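Local coordinates for transcriptional regulator (PDB 2O0Y), which probably binds DNA and regulates transcription as a member of the IclR family, joining a helix-turn-helix domain to a larger C-terminal domain, at residues S21-R24 with V25-L29; T38-L41 with K42-V45; V86-A89 with G90-A94; M103-L106 with S107-G111; E200-L203 with G204-G207. All coordinates share one frame; numbering follows the deposited sequence.

Contact 1 (S21-R24 with V25-L29); sequences SVTR and VIDLL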
loop_
_atom_site.group_PDB
_atom_site.type_symbol
_atom_site.label_atom_id
_atom_site.label_comp_id
_atom_site.label_asym_id
_atom_site.label_seq_id
_atom_site.Cartn_x
_atom_site.Cartn_y
_atom_site.Cartn_z
ATOM N N SER B 21 17.513 4.256 -23.151
ATOM C CA SER B 21 16.334 4.908 -22.578
ATOM C C SER B 21 15.860 4.253 -21.318
ATOM O O SER B 21 15.350 4.925 -20.399
ATOM C CB SER B 21 15.194 5.031 -23.603
ATOM O OG SER B 21 15.543 6.052 -24.544
ATOM N N VAL B 22 15.957 2.930 -21.281
ATOM C CA VAL B 22 15.478 2.181 -20.130
ATOM C C VAL B 22 16.418 2.434 -18.950
ATOM O O VAL B 22 15.940 2.603 -17.874
ATOM C CB VAL B 22 15.317 0.671 -20.453
ATOM C CG1 VAL B 22 15.124 -0.185 -19.168
ATOM C CG2 VAL B 22 14.164 0.481 -21.452
ATOM N N THR B 23 17.737 2.474 -19.154
ATOM C CA THR B 23 18.692 2.873 -18.091
ATOM C C THR B 23 18.422 4.274 -17.543
ATOM O O THR B 23 18.580 4.541 -16.348
ATOM C CB THR B 23 20.105 2.903 -18.677
ATOM O OG1 THR B 23 20.423 1.577 -19.015
ATOM C CG2 THR B 23 21.112 3.359 -17.623
ATOM N N ARG B 24 18.066 5.196 -18.443
ATOM C CA ARG B 24 17.733 6.533 -18.057
ATOM C C ARG B 24 16.454 6.547 -17.226
ATOM O O ARG B 24 16.345 7.293 -16.284
ATOM C CB ARG B 24 17.562 7.397 -19.326
ATOM C CG ARG B 24 18.975 7.656 -19.999
ATOM C CD ARG B 24 18.813 8.192 -21.395
ATOM N NE ARG B 24 20.134 8.588 -21.892
ATOM C CZ ARG B 24 20.357 9.157 -23.064
ATOM N NH1 ARG B 24 19.342 9.414 -23.866
ATOM N NH2 ARG B 24 21.590 9.471 -23.404
ATOM N N VAL B 25 15.456 5.763 -17.594
ATOM C CA VAL B 25 14.251 5.678 -16.793
ATOM C C VAL B 25 14.574 5.153 -15.394
ATOM O O VAL B 25 14.135 5.674 -14.408
ATOM C CB VAL B 25 13.192 4.783 -17.500
ATOM C CG1 VAL B 25 12.010 4.627 -16.633
ATOM C CG2 VAL B 25 12.767 5.485 -18.822
ATOM N N ILE B 26 15.335 4.083 -15.318
ATOM C CA ILE B 26 15.816 3.592 -14.016
ATOM C C ILE B 26 16.625 4.648 -13.262
ATOM O O ILE B 26 16.424 4.834 -12.049
ATOM C CB ILE B 26 16.597 2.254 -14.197
ATOM C CG1 ILE B 26 15.674 1.195 -14.827
ATOM C CG2 ILE B 26 17.171 1.753 -12.849
ATOM C CD1 ILE B 26 16.468 -0.074 -15.381
ATOM N N ASP B 27 17.571 5.327 -13.916
ATOM C CA ASP B 27 18.346 6.357 -13.241
ATOM C C ASP B 27 17.469 7.469 -12.627
ATOM O O ASP B 27 17.789 8.077 -11.569
ATOM C CB ASP B 27 19.378 6.974 -14.244
ATOM C CG ASP B 27 20.428 5.995 -14.658
ATOM O OD1 ASP B 27 20.541 4.907 -14.021
ATOM O OD2 ASP B 27 21.143 6.268 -15.661
ATOM N N LEU B 28 16.379 7.791 -13.309
ATOM C CA LEU B 28 15.463 8.848 -12.821
ATOM C C LEU B 28 14.679 8.334 -11.626
ATOM O O LEU B 28 14.594 9.010 -10.613
ATOM C CB LEU B 28 14.463 9.280 -13.946
ATOM C CG LEU B 28 15.148 10.086 -15.071
ATOM C CD1 LEU B 28 14.185 10.219 -16.298
ATOM C CD2 LEU B 28 15.439 11.541 -14.541
ATOM N N LEU B 29 14.139 7.117 -11.724
ATOM C CA LEU B 29 13.378 6.551 -10.603
ATOM C C LEU B 29 14.248 6.364 -9.379
ATOM O O LEU B 29 13.810 6.518 -8.247
ATOM C CB LEU B 29 12.808 5.209 -11.043
ATOM C CG LEU B 29 11.690 5.242 -12.087
ATOM C CD1 LEU B 29 11.361 3.827 -12.590
ATOM C CD2 LEU B 29 10.450 5.857 -11.376
#
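Val22 and Ile26, one turn apart on helix 18-29, make the apolar side of this contact. The branch CG1 of Val22 lies 4.0 Å from the tip of Ile26, its CD1, the two side chains crossing at a slant. Because CG1 of Ile26 stands beside its own backbone N (chi1 -60°), its chain runs back along the helix, and CG1 rests 3.4 Å from Val22 O. The same carbonyl accepts Ile26 N at 3.0 Å in an almost straight bond, with an N-H...O angle of 175°. Val25 folds back in like manner, its CG2 3.1 Å from Ser21 O, which accepts Val25 N. The second subunit packs on this flank, Val22 against its Val25 and Val25 against its Val22. Elsewhere, Leu28 turns inward to Leu44 and Met62 of its own chain.

The more open flank is polar. Thr23 and Asp27 lie side by side and point the same way, with CG2 of Thr23 3.5 Å from Asp27 OD2. Their polar ends find partners elsewhere: Thr23 OG1 bonds to Val19 O, and Asp27 OD1 forms a salt bridge with Arg65 of the second subunit. One helix of the helix-turn-helix domain thus offers valines and an acid to the same neighbouring subunit, so this dimer contact combines apolar packing with a charged pairing to the other chain.

Contact 2 (T38-L41 with K42-V45); sequences TRSL and KELV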
loop_
_atom_site.group_PDB
_atom_site.type_symbol
_atom_site.label_atom_id
_atom_site.label_comp_id
_atom_site.label_asym_id
_atom_site.label_seq_id
_atom_site.Cartn_x
_atom_site.Cartn_y
_atom_site.Cartn_z
ATOM N N THR B 38 9.609 13.455 -3.528
ATOM C CA THR B 38 9.260 14.191 -4.751
ATOM C C THR B 38 10.513 14.862 -5.253
ATOM O O THR B 38 11.415 15.139 -4.461
ATOM C CB THR B 38 8.170 15.277 -4.522
ATOM O OG1 THR B 38 8.739 16.314 -3.729
ATOM C CG2 THR B 38 6.946 14.709 -3.738
ATOM N N ARG B 39 10.592 15.114 -6.569
ATOM C CA ARG B 39 11.757 15.789 -7.199
ATOM C C ARG B 39 11.217 16.723 -8.236
ATOM O O ARG B 39 10.253 16.347 -8.941
ATOM C CB ARG B 39 12.597 14.742 -7.944
ATOM C CG ARG B 39 13.299 13.738 -6.999
ATOM C CD ARG B 39 14.368 14.445 -6.141
ATOM N NE ARG B 39 15.273 13.469 -5.537
ATOM C CZ ARG B 39 16.426 13.729 -4.979
ATOM N NH1 ARG B 39 16.852 14.991 -4.828
ATOM N NH2 ARG B 39 17.142 12.700 -4.499
ATOM N N SER B 40 11.831 17.898 -8.369
ATOM C CA SER B 40 11.503 18.858 -9.416
ATOM C C SER B 40 12.269 18.456 -10.652
ATOM O O SER B 40 13.236 17.684 -10.599
ATOM C CB SER B 40 11.986 20.227 -9.018
ATOM O OG SER B 40 13.412 20.185 -8.931
ATOM N N LEU B 41 11.906 19.028 -11.776
ATOM C CA LEU B 41 12.618 18.718 -13.002
ATOM C C LEU B 41 14.131 19.058 -12.860
ATOM O O LEU B 41 14.995 18.299 -13.310
ATOM C CB LEU B 41 11.963 19.526 -14.176
ATOM C CG LEU B 41 12.666 19.530 -15.541
ATOM C CD1 LEU B 41 12.672 18.090 -16.112
ATOM C CD2 LEU B 41 11.954 20.523 -16.480
ATOM N N LYS B 42 14.444 20.184 -12.231
ATOM C CA LYS B 42 15.849 20.589 -12.012
ATOM C C LYS B 42 16.597 19.549 -11.220
ATOM O O LYS B 42 17.772 19.250 -11.523
ATOM C CB LYS B 42 15.912 21.955 -11.295
ATOM C CG LYS B 42 17.332 22.647 -11.293
ATOM C CD LYS B 42 17.192 24.085 -10.824
ATOM C CE LYS B 42 18.496 24.832 -10.833
ATOM N NZ LYS B 42 19.422 24.195 -9.854
ATOM N N GLU B 43 15.965 18.988 -10.195
ATOM C CA GLU B 43 16.604 17.916 -9.468
ATOM C C GLU B 43 16.864 16.673 -10.363
ATOM O O GLU B 43 17.887 16.006 -10.217
ATOM C CB GLU B 43 15.760 17.496 -8.257
ATOM C CG GLU B 43 15.775 18.529 -7.127
ATOM C CD GLU B 43 14.970 18.063 -5.941
ATOM O OE1 GLU B 43 13.742 18.069 -6.052
ATOM O OE2 GLU B 43 15.567 17.691 -4.892
ATOM N N LEU B 44 15.908 16.325 -11.229
ATOM C CA LEU B 44 16.080 15.131 -12.092
ATOM C C LEU B 44 17.190 15.346 -13.086
ATOM O O LEU B 44 18.017 14.433 -13.325
ATOM C CB LEU B 44 14.777 14.777 -12.797
ATOM C CG LEU B 44 13.661 14.423 -11.769
ATOM C CD1 LEU B 44 12.366 14.236 -12.555
ATOM C CD2 LEU B 44 13.961 13.154 -10.910
ATOM N N VAL B 45 17.305 16.568 -13.596
ATOM C CA VAL B 45 18.459 16.919 -14.481
ATOM C C VAL B 45 19.769 16.898 -13.745
ATOM O O VAL B 45 20.746 16.279 -14.216
ATOM C CB VAL B 45 18.251 18.303 -15.150
ATOM C CG1 VAL B 45 19.523 18.760 -15.932
ATOM C CG2 VAL B 45 17.066 18.209 -16.058
#
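Arg39 and Ser40 both reach Glu43 where strand 38-40 gives way to helix 41-48, and Ser40 with Glu43 forms a capping box at the start of that helix, within the helix-turn-helix domain. Along the strand, Thr38 OG1 has a weak hydrogen bond with Ser75 OG, whereas Arg39 bends at chi2 (-66°) and crosses Glu43 at about a right angle. Its NH1 makes a salt bridge of 3.0 Å with Glu43 OE2; the carboxylate lies at the edge of the guanidinium, near its plane, while the nitrogen meets OE2 from above the carboxylate plane. The guanidinium is held from a second direction as well, since NE donates to Leu31 O. Nearer the backbone, CB of Arg39 packs 3.6 Å from CD2 of Leu44.

The box is reciprocal: Ser40 N donates to Glu43 OE1 at 3.0 Å, on the anti side of the carboxylate, and Ser40 OG accepts the N-H of Glu43. Each oxygen of Glu43 therefore has its own donor, which fixes the carboxylate and would probably favour its charged form. Ser40 O also accepts Leu44 N, the first regular turn of the helix. Leu41, the next residue, turns towards helix 52-64, where it packs on Lys52 and Val55. Its carbonyl O takes Val45 N at 2.9 Å, and CD1 of Leu41 lies 4.4 Å from CG2 of Val45.

Contact 3 (V86-A89 with G90-A94); sequences VRLA and GRTWA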
loop_
_atom_site.group_PDB
_atom_site.type_symbol
_atom_site.label_atom_id
_atom_site.label_comp_id
_atom_site.label_asym_id
_atom_site.label_seq_id
_atom_site.Cartn_x
_atom_site.Cartn_y
_atom_site.Cartn_z
ATOM N N VAL B 86 1.574 -3.102 -5.330
ATOM C CA VAL B 86 1.447 -3.117 -3.879
ATOM C C VAL B 86 0.946 -4.431 -3.351
ATOM O O VAL B 86 1.552 -4.977 -2.412
ATOM C CB VAL B 86 0.570 -1.952 -3.356
ATOM C CG1 VAL B 86 0.138 -2.157 -1.881
ATOM C CG2 VAL B 86 1.340 -0.657 -3.509
ATOM N N ARG B 87 -0.135 -4.951 -3.932
ATOM C CA ARG B 87 -0.701 -6.237 -3.429
ATOM C C ARG B 87 0.278 -7.385 -3.632
ATOM O O ARG B 87 0.515 -8.169 -2.726
ATOM C CB ARG B 87 -2.019 -6.574 -4.168
ATOM C CG ARG B 87 -2.723 -7.822 -3.646
ATOM C CD ARG B 87 -3.853 -8.268 -4.559
ATOM N NE ARG B 87 -4.890 -7.252 -4.759
ATOM C CZ ARG B 87 -6.081 -7.222 -4.141
ATOM N NH1 ARG B 87 -6.436 -8.143 -3.265
ATOM N NH2 ARG B 87 -6.930 -6.245 -4.396
ATOM N N LEU B 88 0.872 -7.475 -4.816
ATOM C CA LEU B 88 1.899 -8.488 -5.084
ATOM C C LEU B 88 3.089 -8.370 -4.064
ATOM O O LEU B 88 3.527 -9.364 -3.484
ATOM C CB LEU B 88 2.419 -8.308 -6.530
ATOM C CG LEU B 88 3.733 -9.012 -6.869
ATOM C CD1 LEU B 88 3.617 -10.587 -6.724
ATOM C CD2 LEU B 88 4.222 -8.658 -8.233
ATOM N N ALA B 89 3.621 -7.156 -3.871
ATOM C CA ALA B 89 4.747 -6.965 -2.928
ATOM C C ALA B 89 4.414 -7.485 -1.507
ATOM O O ALA B 89 5.238 -8.182 -0.839
ATOM C CB ALA B 89 5.105 -5.500 -2.864
ATOM N N GLY B 90 3.216 -7.147 -1.055
ATOM C CA GLY B 90 2.746 -7.548 0.299
ATOM C C GLY B 90 2.632 -9.065 0.467
ATOM O O GLY B 90 3.079 -9.640 1.469
ATOM N N ARG B 91 2.048 -9.714 -0.524
ATOM C CA ARG B 91 1.849 -11.159 -0.504
ATOM C C ARG B 91 3.139 -11.957 -0.613
ATOM O O ARG B 91 3.212 -13.092 -0.173
ATOM C CB ARG B 91 0.925 -11.560 -1.645
ATOM C CG ARG B 91 -0.491 -11.025 -1.481
ATOM C CD ARG B 91 -1.274 -11.217 -2.760
ATOM N NE ARG B 91 -1.351 -12.617 -3.182
ATOM C CZ ARG B 91 -2.398 -13.404 -2.963
ATOM N NH1 ARG B 91 -3.444 -12.929 -2.301
ATOM N NH2 ARG B 91 -2.396 -14.665 -3.391
ATOM N N THR B 92 4.152 -11.399 -1.257
ATOM C CA THR B 92 5.383 -12.154 -1.455
ATOM C C THR B 92 6.498 -11.674 -0.553
ATOM O O THR B 92 7.556 -12.194 -0.633
ATOM C CB THR B 92 5.890 -12.090 -2.912
ATOM O OG1 THR B 92 6.117 -10.730 -3.303
ATOM C CG2 THR B 92 4.874 -12.753 -3.881
ATOM N N TRP B 93 6.263 -10.670 0.289
ATOM C CA TRP B 93 7.306 -10.198 1.179
ATOM C C TRP B 93 7.753 -11.355 2.077
ATOM O O TRP B 93 6.905 -12.087 2.582
ATOM C CB TRP B 93 6.846 -9.000 2.059
ATOM C CG TRP B 93 7.965 -8.560 2.968
ATOM C CD1 TRP B 93 8.979 -7.702 2.650
ATOM C CD2 TRP B 93 8.226 -9.022 4.303
ATOM N NE1 TRP B 93 9.861 -7.604 3.704
ATOM C CE2 TRP B 93 9.414 -8.389 4.737
ATOM C CE3 TRP B 93 7.568 -9.908 5.181
ATOM C CZ2 TRP B 93 9.977 -8.627 6.007
ATOM C CZ3 TRP B 93 8.122 -10.136 6.458
ATOM C CH2 TRP B 93 9.304 -9.498 6.856
ATOM N N ALA B 94 9.056 -11.491 2.305
ATOM C CA ALA B 94 9.584 -12.432 3.290
ATOM C C ALA B 94 10.832 -11.817 3.837
ATOM O O ALA B 94 11.461 -11.047 3.127
ATOM C CB ALA B 94 9.932 -13.742 2.625
HETATM O O HOH W 1 -4.618 -10.773 -1.952
#
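Arg87 and Arg91, like Val86 and Gly90, are joined by i to i+4 backbone bonds of helix 86-92, Arg91 N reaching Arg87 O and Gly90 N reaching Val86 O. The two arginines run side by side and point the same way, CG of Arg87 lying 3.8 Å from CD of Arg91. Both chains bend at chi3, but in opposite senses, and their guanidinium planes end up 50° apart. The closest charged nitrogens, the two NH1 atoms of Arg87 and Arg91, are 5.7 Å from each other. A water lies between them. Its contact with Arg91 NH1 is unusually short, which leaves its exact place less sure, and its bond from Arg87 NH1 is weak, made at the edge of that guanidinium and in its plane. Arg87 also forms a weak, long ion pair through NH2 with Glu131 of the second subunit.

Following strand 75-78 and preceding helix 97-110, this short helix is consistent with the linker helix known from IclR proteins. It faces the other subunit: Val86 packs on its counterpart Val86 there, Leu88 on Pro37 and Ala89 on Leu83, all of the second chain. Towards the C-terminal end of the helix, Thr92 doubles the grip on Leu88 O. Its N donates to that oxygen, and Thr92 OG1, set between the backbone N and the carbonyl carbon (chi1 58°), adds a bond of 2.9 Å to Leu88 O from above the carbonyl plane. The methyl CG2 of Thr92 meets CD1 of Leu88 at 3.8 Å. Beyond it, Trp93 leads its ring away from the helix, and NE1 donates to Pro257 O.

Contact 4 (M103-L106 with S107-G111); sequences MRQL and SADTG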
loop_
_atom_site.group_PDB
_atom_site.type_symbol
_atom_site.label_atom_id
_atom_site.label_comp_id
_atom_site.label_asym_id
_atom_site.label_seq_id
_atom_site.Cartn_x
_atom_site.Cartn_y
_atom_site.Cartn_z
HETATM N N MSE B 103 15.678 -16.708 13.309
HETATM C CA MSE B 103 14.412 -16.864 14.041
HETATM C C MSE B 103 14.171 -18.338 14.330
HETATM O O MSE B 103 13.668 -18.723 15.392
HETATM C CB MSE B 103 13.271 -16.309 13.181
HETATM C CG MSE B 103 13.337 -14.825 12.923
HETATM SE SE MSE B 103 11.874 -14.250 11.695
HETATM C CE MSE B 103 10.255 -14.840 12.668
ATOM N N ARG B 104 14.493 -19.173 13.357
ATOM C CA ARG B 104 14.330 -20.616 13.523
ATOM C C ARG B 104 15.225 -21.119 14.644
ATOM O O ARG B 104 14.776 -21.850 15.551
ATOM C CB ARG B 104 14.618 -21.349 12.185
ATOM C CG ARG B 104 14.113 -22.764 12.193
ATOM C CD ARG B 104 14.619 -23.554 10.985
ATOM N NE ARG B 104 14.079 -22.929 9.752
ATOM C CZ ARG B 104 14.801 -22.279 8.841
ATOM N NH1 ARG B 104 14.170 -21.772 7.790
ATOM N NH2 ARG B 104 16.137 -22.152 8.955
ATOM N N GLN B 105 16.485 -20.678 14.651
ATOM C CA GLN B 105 17.381 -21.108 15.723
ATOM C C GLN B 105 16.926 -20.601 17.109
ATOM O O GLN B 105 16.987 -21.315 18.117
ATOM C CB GLN B 105 18.830 -20.714 15.397
ATOM C CG GLN B 105 19.855 -21.275 16.381
ATOM C CD GLN B 105 19.912 -22.792 16.347
ATOM O OE1 GLN B 105 19.908 -23.392 15.273
ATOM N NE2 GLN B 105 19.957 -23.422 17.534
ATOM N N LEU B 106 16.460 -19.376 17.172
ATOM C CA LEU B 106 15.894 -18.796 18.406
ATOM C C LEU B 106 14.739 -19.658 18.885
ATOM O O LEU B 106 14.615 -19.927 20.088
ATOM C CB LEU B 106 15.359 -17.354 18.121
ATOM C CG LEU B 106 14.778 -16.665 19.356
ATOM C CD1 LEU B 106 15.821 -16.724 20.544
ATOM C CD2 LEU B 106 14.333 -15.231 19.005
ATOM N N SER B 107 13.862 -20.054 17.969
ATOM C CA SER B 107 12.752 -20.951 18.364
ATOM C C SER B 107 13.273 -22.267 18.953
ATOM O O SER B 107 12.819 -22.719 20.014
ATOM C CB SER B 107 11.820 -21.216 17.194
ATOM O OG SER B 107 10.733 -21.943 17.673
ATOM N N ALA B 108 14.267 -22.864 18.306
ATOM C CA ALA B 108 14.894 -24.095 18.816
ATOM C C ALA B 108 15.549 -23.862 20.170
ATOM O O ALA B 108 15.481 -24.720 21.062
ATOM C CB ALA B 108 15.941 -24.601 17.846
ATOM N N ASP B 109 16.205 -22.712 20.319
ATOM C CA ASP B 109 17.003 -22.424 21.525
ATOM C C ASP B 109 16.075 -22.110 22.712
ATOM O O ASP B 109 16.405 -22.406 23.852
ATOM C CB ASP B 109 17.916 -21.215 21.239
ATOM C CG ASP B 109 19.173 -21.580 20.426
ATOM O OD1 ASP B 109 19.408 -22.780 20.155
ATOM O OD2 ASP B 109 19.954 -20.652 20.071
ATOM N N THR B 110 14.904 -21.512 22.458
ATOM C CA THR B 110 14.034 -21.137 23.593
ATOM C C THR B 110 12.877 -22.123 23.805
ATOM O O THR B 110 12.320 -22.198 24.898
ATOM C CB THR B 110 13.395 -19.734 23.398
ATOM O OG1 THR B 110 12.678 -19.746 22.158
ATOM C CG2 THR B 110 14.448 -18.605 23.370
ATOM N N GLY B 111 12.474 -22.838 22.748
ATOM C CA GLY B 111 11.330 -23.747 22.836
ATOM C C GLY B 111 10.007 -23.034 22.617
ATOM O O GLY B 111 8.919 -23.629 22.763
#
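Gln105 stretches its CG away from the backbone N (chi1 -173°) and then bends at chi2, while Asp109 carries CG beside its own N (chi1 -79°), and these turns bring amide and carboxylate together one helical turn apart. NE2 of Gln105 donates to Asp109 OD1 at 2.8 Å. The oxygen lies close to the amide plane of Gln105, but the nitrogen approaches from above the carboxylate plane; the two flat groups are inclined at 60° to one another. Beneath this bridge, on the solvent side of helix 97-110, the backbone bond from Asp109 N to Gln105 O is short, 2.7 Å.

The other flank is buried and centres on Leu106 O. It accepts Thr110 N at 2.9 Å and Thr110 OG1 at 2.8 Å, and the two donors arrive from opposite faces of the carbonyl plane. OG1 in turn is bonded to Glu112 N, so the hydroxyl ties the last turn of the helix to the chain that follows. CG2 of Thr110 lies 3.7 Å from CD1 of Leu106, whose side chain packs further on Leu225 and on Ala247 of helix 237-254.

Gly111, just after the helix, has a positive phi, and its N still bonds to Ser107 O; Ser107 OG, for its part, bonds to Glu112 O. The arrangement is that of an amphipathic helix laid over the sheet of the IclR C-terminal domain, a member of the GAF clan: Met103, a selenomethionine here, and Leu106 turn to the strands and to helix 237-254, Gln105 and Asp109 turn outward, and a glycine turns the chain into strand 113-120.

Contact 5 (E200-L203 with G204-G207); sequences EREL and GSSG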
loop_
_atom_site.group_PDB
_atom_site.type_symbol
_atom_site.label_atom_id
_atom_site.label_comp_id
_atom_site.label_asym_id
_atom_site.label_seq_id
_atom_site.Cartn_x
_atom_site.Cartn_y
_atom_site.Cartn_z
ATOM N N GLU B 200 -1.347 -10.395 29.707
ATOM C CA GLU B 200 -1.986 -9.213 29.168
ATOM C C GLU B 200 -2.942 -9.571 28.056
ATOM O O GLU B 200 -4.087 -9.152 28.102
ATOM C CB GLU B 200 -0.952 -8.194 28.685
ATOM C CG GLU B 200 -0.356 -7.409 29.819
ATOM C CD GLU B 200 0.478 -6.225 29.338
ATOM O OE1 GLU B 200 0.461 -5.912 28.126
ATOM O OE2 GLU B 200 1.156 -5.619 30.179
ATOM N N ARG B 201 -2.467 -10.367 27.085
ATOM C CA ARG B 201 -3.253 -10.786 25.937
ATOM C C ARG B 201 -4.363 -11.756 26.333
ATOM O O ARG B 201 -5.523 -11.613 25.917
ATOM C CB ARG B 201 -2.342 -11.457 24.891
ATOM C CG ARG B 201 -1.339 -10.533 24.184
ATOM C CD ARG B 201 -0.225 -11.313 23.450
ATOM N NE ARG B 201 -0.592 -12.685 23.081
ATOM C CZ ARG B 201 0.146 -13.763 23.364
ATOM N NH1 ARG B 201 1.324 -13.636 23.984
ATOM N NH2 ARG B 201 -0.266 -14.982 23.003
ATOM N N GLU B 202 -3.997 -12.759 27.129
ATOM C CA GLU B 202 -4.950 -13.736 27.645
ATOM C C GLU B 202 -4.307 -14.438 28.829
ATOM O O GLU B 202 -3.074 -14.462 28.940
ATOM C CB GLU B 202 -5.327 -14.763 26.564
ATOM C CG GLU B 202 -4.222 -15.721 26.196
ATOM C CD GLU B 202 -4.564 -16.594 24.997
ATOM O OE1 GLU B 202 -5.151 -16.100 24.006
ATOM O OE2 GLU B 202 -4.197 -17.776 25.025
ATOM N N LEU B 203 -5.135 -15.001 29.691
ATOM C CA LEU B 203 -4.651 -15.717 30.854
ATOM C C LEU B 203 -3.809 -16.888 30.375
ATOM O O LEU B 203 -4.211 -17.570 29.450
ATOM C CB LEU B 203 -5.837 -16.244 31.672
ATOM C CG LEU B 203 -5.599 -16.873 33.050
ATOM C CD1 LEU B 203 -5.056 -15.881 34.081
ATOM C CD2 LEU B 203 -6.883 -17.505 33.592
ATOM N N GLY B 204 -2.662 -17.107 31.022
ATOM C CA GLY B 204 -1.779 -18.202 30.699
ATOM C C GLY B 204 -0.773 -17.895 29.611
ATOM O O GLY B 204 0.029 -18.763 29.289
ATOM N N SER B 205 -0.801 -16.695 29.017
ATOM C CA SER B 205 0.188 -16.331 27.987
ATOM C C SER B 205 1.170 -15.276 28.480
ATOM O O SER B 205 0.852 -14.510 29.407
ATOM C CB SER B 205 -0.486 -15.850 26.706
ATOM O OG SER B 205 -1.316 -14.737 27.010
ATOM N N SER B 206 2.386 -15.284 27.927
ATOM C CA SER B 206 3.433 -14.315 28.271
ATOM C C SER B 206 4.158 -14.014 26.999
ATOM O O SER B 206 4.060 -14.770 26.040
ATOM C CB SER B 206 4.468 -14.842 29.292
ATOM O OG SER B 206 3.923 -15.026 30.579
ATOM N N GLY B 207 4.903 -12.921 26.993
ATOM C CA GLY B 207 5.580 -12.512 25.769
ATOM C C GLY B 207 6.841 -11.769 26.123
ATOM O O GLY B 207 6.883 -11.038 27.125
#
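Ser205 has both of its donors directed at one carbonyl: Ser205 N lies 3.2 Å from Glu202 O, and Ser205 OG lies 2.6 Å from Glu202 O. Both reach the carbonyl from the same face of its plane. The hydroxyl can do so because it sits between the backbone N and the carbonyl carbon (chi1 58°), which sets it against Glu202 O. CG of Glu202 lies 3.2 Å from Ser205 OG.

Between these partners the chain makes a type II beta turn from Glu202 to Ser205, the reversal that leads from strand 195-198 into strand 205-213 at the edge of the antiparallel sheet of the C-terminal domain. Gly204 takes the third position with a positive phi of 87°, where a side chain would run into Leu203 O. Its backbone is also bonded to that of Thr229.

Arg201 lays its guanidinium across Ser205. One face is covered by the serine, with Ser205 OG 4.0 Å above the plane and over its centre, and NH2 of Arg201 lies 3.8 Å from CB of Ser205. At the edge, Ser206 O comes near the guanidinium plane, 3.6 Å from Arg201 NH1. Ser206 OG, meanwhile, bonds to Thr229 OG1 and to His198 ND1.

In the fold
All five contacts are local, and they follow one another along the chain without nesting or crossing. Contacts 1 and 2 lie in the helix-turn-helix domain and touch through Leu28 CD2 and Leu44 CB, 3.7 Å apart, which packs helix 18-29 against helix 41-48. Contact 3 comes next, on helix 86-92; the centres of contacts 1 and 3 are about 24 Å apart, yet both meet the second subunit. Contact 4 lies at the C-terminal end of helix 97-110, and contact 5 closes the loop from strand 195-198 to strand 205-213. The centres of contacts 4 and 5 are about 20 Å apart, whereas those of contacts 2 and 5 lie about 52 Å apart, on opposite sides of the chain's centre.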